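Local coordinates for protein probable diphthine synthase (Aeropyrum pernix, PDB 1WDE) that probably catalyses the S-adenosyl-L-methionine-dependent trimethylation of the amino group of the modified histidine of elongation factor 2, forming the diphthine intermediate of diphthamide biosynthesis, at residues L211-R225 with D239-A251. Numbering follows the deposited sequence.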
# COMPACT_ATOMS: atom_id res chain seq x y z
N LEU A 211 14.69 -6.33 13.23
CA LEU A 211 13.83 -7.28 12.53
C LEU A 211 14.18 -7.41 11.06
O LEU A 211 14.55 -6.42 10.42
CB LEU A 211 12.38 -6.80 12.59
CG LEU A 211 11.72 -6.76 13.96
CD1 LEU A 211 10.38 -6.02 13.85
CD2 LEU A 211 11.55 -8.20 14.44
N PRO A 212 14.05 -8.62 10.50
CA PRO A 212 14.34 -8.85 9.08
C PRO A 212 13.13 -8.25 8.36
O PRO A 212 12.11 -7.92 8.99
CB PRO A 212 14.38 -10.38 8.97
CG PRO A 212 13.34 -10.80 9.98
CD PRO A 212 13.68 -9.89 11.17
N SER A 213 13.23 -8.09 7.05
CA SER A 213 12.13 -7.53 6.29
C SER A 213 12.30 -7.91 4.84
O SER A 213 13.37 -8.35 4.43
CB SER A 213 12.08 -6.00 6.45
OG SER A 213 13.25 -5.39 5.90
N VAL A 214 11.23 -7.76 4.07
CA VAL A 214 11.27 -8.11 2.66
C VAL A 214 10.88 -6.85 1.90
O VAL A 214 9.91 -6.18 2.24
CB VAL A 214 10.27 -9.26 2.34
CG1 VAL A 214 10.58 -9.88 0.98
CG2 VAL A 214 10.33 -10.33 3.45
N LEU A 215 11.66 -6.53 0.87
CA LEU A 215 11.42 -5.36 0.04
C LEU A 215 10.88 -5.94 -1.27
O LEU A 215 11.53 -6.77 -1.90
CB LEU A 215 12.74 -4.61 -0.21
CG LEU A 215 12.60 -3.33 -1.06
CD1 LEU A 215 11.88 -2.25 -0.26
CD2 LEU A 215 13.99 -2.84 -1.47
N VAL A 216 9.67 -5.54 -1.67
CA VAL A 216 9.06 -6.10 -2.87
C VAL A 216 8.55 -5.07 -3.88
O VAL A 216 8.05 -4.02 -3.50
CB VAL A 216 7.84 -7.00 -2.50
CG1 VAL A 216 7.42 -7.86 -3.72
CG2 VAL A 216 8.17 -7.87 -1.31
N GLU A 217 8.69 -5.38 -5.15
CA GLU A 217 8.17 -4.52 -6.20
C GLU A 217 7.31 -5.44 -7.06
O GLU A 217 7.81 -6.36 -7.69
CB GLU A 217 9.28 -3.92 -7.08
CG GLU A 217 8.68 -3.06 -8.21
CD GLU A 217 9.71 -2.29 -9.00
OE1 GLU A 217 10.75 -2.89 -9.35
OE2 GLU A 217 9.47 -1.08 -9.27
N ALA A 218 6.00 -5.22 -7.05
CA ALA A 218 5.14 -6.06 -7.87
C ALA A 218 5.39 -5.65 -9.32
O ALA A 218 5.63 -4.47 -9.59
CB ALA A 218 3.67 -5.85 -7.49
N GLY A 219 5.33 -6.60 -10.24
CA GLY A 219 5.55 -6.26 -11.63
C GLY A 219 4.51 -6.85 -12.57
O GLY A 219 3.57 -7.55 -12.14
N ALA A 220 4.68 -6.55 -13.85
CA ALA A 220 3.79 -7.04 -14.91
C ALA A 220 4.30 -8.39 -15.41
O ALA A 220 5.47 -8.73 -15.22
CB ALA A 220 3.73 -6.05 -16.08
N GLY A 221 3.41 -9.15 -16.03
CA GLY A 221 3.76 -10.45 -16.56
C GLY A 221 4.45 -11.37 -15.57
O GLY A 221 5.24 -12.22 -15.96
N GLY A 222 4.13 -11.21 -14.29
CA GLY A 222 4.72 -12.05 -13.26
C GLY A 222 6.16 -11.72 -12.88
O GLY A 222 6.78 -12.49 -12.14
N GLY A 223 6.69 -10.60 -13.35
CA GLY A 223 8.07 -10.25 -13.04
C GLY A 223 8.21 -9.41 -11.79
O GLY A 223 8.49 -8.22 -11.84
N HIS A 224 8.02 -10.05 -10.64
CA HIS A 224 8.11 -9.35 -9.37
C HIS A 224 9.53 -9.46 -8.86
O HIS A 224 10.24 -10.39 -9.21
CB HIS A 224 7.16 -9.99 -8.35
CG HIS A 224 5.82 -10.34 -8.92
ND1 HIS A 224 4.92 -9.39 -9.36
CD2 HIS A 224 5.24 -11.54 -9.16
CE1 HIS A 224 3.86 -9.99 -9.87
NE2 HIS A 224 4.03 -11.30 -9.76
N ARG A 225 9.94 -8.53 -8.02
CA ARG A 225 11.27 -8.59 -7.42
C ARG A 225 11.05 -8.69 -5.91
O ARG A 225 10.35 -7.88 -5.32
CB ARG A 225 12.06 -7.33 -7.77
CG ARG A 225 12.42 -7.25 -9.26
CD ARG A 225 13.20 -5.97 -9.57
NE ARG A 225 14.26 -5.75 -8.59
CZ ARG A 225 14.52 -4.57 -8.02
NH1 ARG A 225 13.78 -3.51 -8.34
NH2 ARG A 225 15.52 -4.46 -7.15
N ASP A 239 20.98 2.29 -0.51
CA ASP A 239 20.48 3.09 -1.63
C ASP A 239 20.11 2.04 -2.69
O ASP A 239 20.88 1.78 -3.60
CB ASP A 239 21.58 4.03 -2.13
CG ASP A 239 21.25 4.68 -3.48
OD1 ASP A 239 20.05 4.90 -3.76
OD2 ASP A 239 22.19 4.97 -4.25
N VAL A 240 18.94 1.42 -2.56
CA VAL A 240 18.55 0.36 -3.50
C VAL A 240 18.12 0.90 -4.86
O VAL A 240 17.91 2.10 -5.02
CB VAL A 240 17.39 -0.51 -2.93
CG1 VAL A 240 17.73 -0.96 -1.52
CG2 VAL A 240 16.11 0.27 -2.94
N GLU A 241 18.00 0.01 -5.84
CA GLU A 241 17.56 0.43 -7.16
C GLU A 241 16.21 1.13 -7.04
O GLU A 241 15.40 0.79 -6.17
CB GLU A 241 17.38 -0.76 -8.10
CG GLU A 241 18.64 -1.24 -8.75
CD GLU A 241 19.32 -2.33 -7.98
OE1 GLU A 241 20.43 -2.73 -8.38
OE2 GLU A 241 18.74 -2.80 -6.97
N GLY A 242 15.98 2.10 -7.90
CA GLY A 242 14.71 2.80 -7.86
C GLY A 242 13.61 1.80 -8.17
O GLY A 242 13.84 0.81 -8.87
N GLY A 243 12.41 2.04 -7.66
CA GLY A 243 11.31 1.14 -7.93
C GLY A 243 10.10 1.53 -7.11
O GLY A 243 10.20 2.41 -6.26
N VAL A 244 8.96 0.91 -7.39
CA VAL A 244 7.74 1.19 -6.63
C VAL A 244 7.65 -0.01 -5.70
O VAL A 244 7.26 -1.10 -6.11
CB VAL A 244 6.53 1.24 -7.56
CG1 VAL A 244 5.30 1.73 -6.80
CG2 VAL A 244 6.83 2.14 -8.75
N TYR A 245 8.07 0.19 -4.46
CA TYR A 245 8.10 -0.90 -3.49
C TYR A 245 7.10 -0.79 -2.36
O TYR A 245 6.52 0.26 -2.10
CB TYR A 245 9.47 -0.95 -2.77
CG TYR A 245 10.69 -1.07 -3.64
CD1 TYR A 245 11.45 0.05 -3.97
CD2 TYR A 245 11.10 -2.32 -4.09
CE1 TYR A 245 12.62 -0.08 -4.73
CE2 TYR A 245 12.26 -2.46 -4.84
CZ TYR A 245 13.02 -1.35 -5.16
OH TYR A 245 14.19 -1.54 -5.84
N SER A 246 6.95 -1.92 -1.67
CA SER A 246 6.17 -2.01 -0.46
C SER A 246 7.13 -2.85 0.38
O SER A 246 8.00 -3.57 -0.17
CB SER A 246 4.80 -2.69 -0.67
OG SER A 246 4.95 -3.98 -1.21
N ILE A 247 7.03 -2.74 1.70
CA ILE A 247 7.90 -3.48 2.58
C ILE A 247 7.08 -4.43 3.46
O ILE A 247 6.01 -4.07 3.93
CB ILE A 247 8.70 -2.50 3.46
CG1 ILE A 247 9.69 -1.70 2.59
CG2 ILE A 247 9.46 -3.25 4.53
CD1 ILE A 247 10.30 -0.53 3.31
N VAL A 248 7.53 -5.66 3.60
CA VAL A 248 6.83 -6.55 4.50
C VAL A 248 7.77 -6.79 5.68
O VAL A 248 8.95 -7.15 5.49
CB VAL A 248 6.44 -7.88 3.80
CG1 VAL A 248 5.94 -8.90 4.85
CG2 VAL A 248 5.33 -7.60 2.78
N ILE A 249 7.28 -6.52 6.88
CA ILE A 249 8.02 -6.73 8.15
C ILE A 249 7.27 -7.92 8.78
O ILE A 249 6.25 -7.75 9.45
CB ILE A 249 7.95 -5.49 9.07
CG1 ILE A 249 8.56 -4.27 8.34
CG2 ILE A 249 8.72 -5.76 10.39
CD1 ILE A 249 8.21 -2.93 9.01
N PRO A 250 7.79 -9.13 8.61
CA PRO A 250 7.12 -10.31 9.14
C PRO A 250 7.14 -10.53 10.63
O PRO A 250 7.98 -9.97 11.36
CB PRO A 250 7.81 -11.44 8.39
CG PRO A 250 9.22 -10.99 8.40
CD PRO A 250 9.17 -9.46 8.21
N ALA A 251 6.15 -11.31 11.08
CA ALA A 251 6.09 -11.73 12.47
C ALA A 251 7.00 -12.94 12.35
O ALA A 251 7.44 -13.28 11.24
CB ALA A 251 4.68 -12.16 12.86
O HOH W 1 5.18 -2.92 -5.77
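Two neighbouring antiparallel strands of the mixed five-stranded sheet, 213-217 and 246-249, pair here at 161°. Four backbone hydrogen bonds fix the register: V214 N to V248 O and V248 N to V214 O at 2.8 Å each, V216 N to S246 O and S246 N to V216 O at 3.0 Å each. L215 faces I247 in the non-hydrogen-bonded pair between them. With CG anti to the backbone N (chi1 -179°), L215 sends CD2 over one face of the Y245 ring, a CH-pi contact 4.0 Å from the centroid, while CD1 lies 3.6 Å from I247 CG1. The phenol oxygen of Y245 donates a hydrogen bond to E241 O (2.6 Å) and accepts from R225 NH1 (3.2 Å), the guanidinium standing 72° to the ring. R225 NH1 also bridges to E217 OE1, whose partner oxygen OE2 takes V244 N at 2.8 Å from above the carboxylate plane. A phenylalanine at Y245, lacking the hydroxyl, would probably leave E241 O without this donor and R225 held mainly by E217, its guanidinium freer to turn. Beyond the paired strands, one water joins A218 N to V244 O. V216 and S246 pack against helix 122-130, and Y245 touches L173, a residue that probably binds S-adenosyl-L-methionine; this pairing thus belongs to the C-terminal mixed sheet typical of tetrapyrrole-methylase-type enzymes, beside the probable S-adenosyl-L-methionine site.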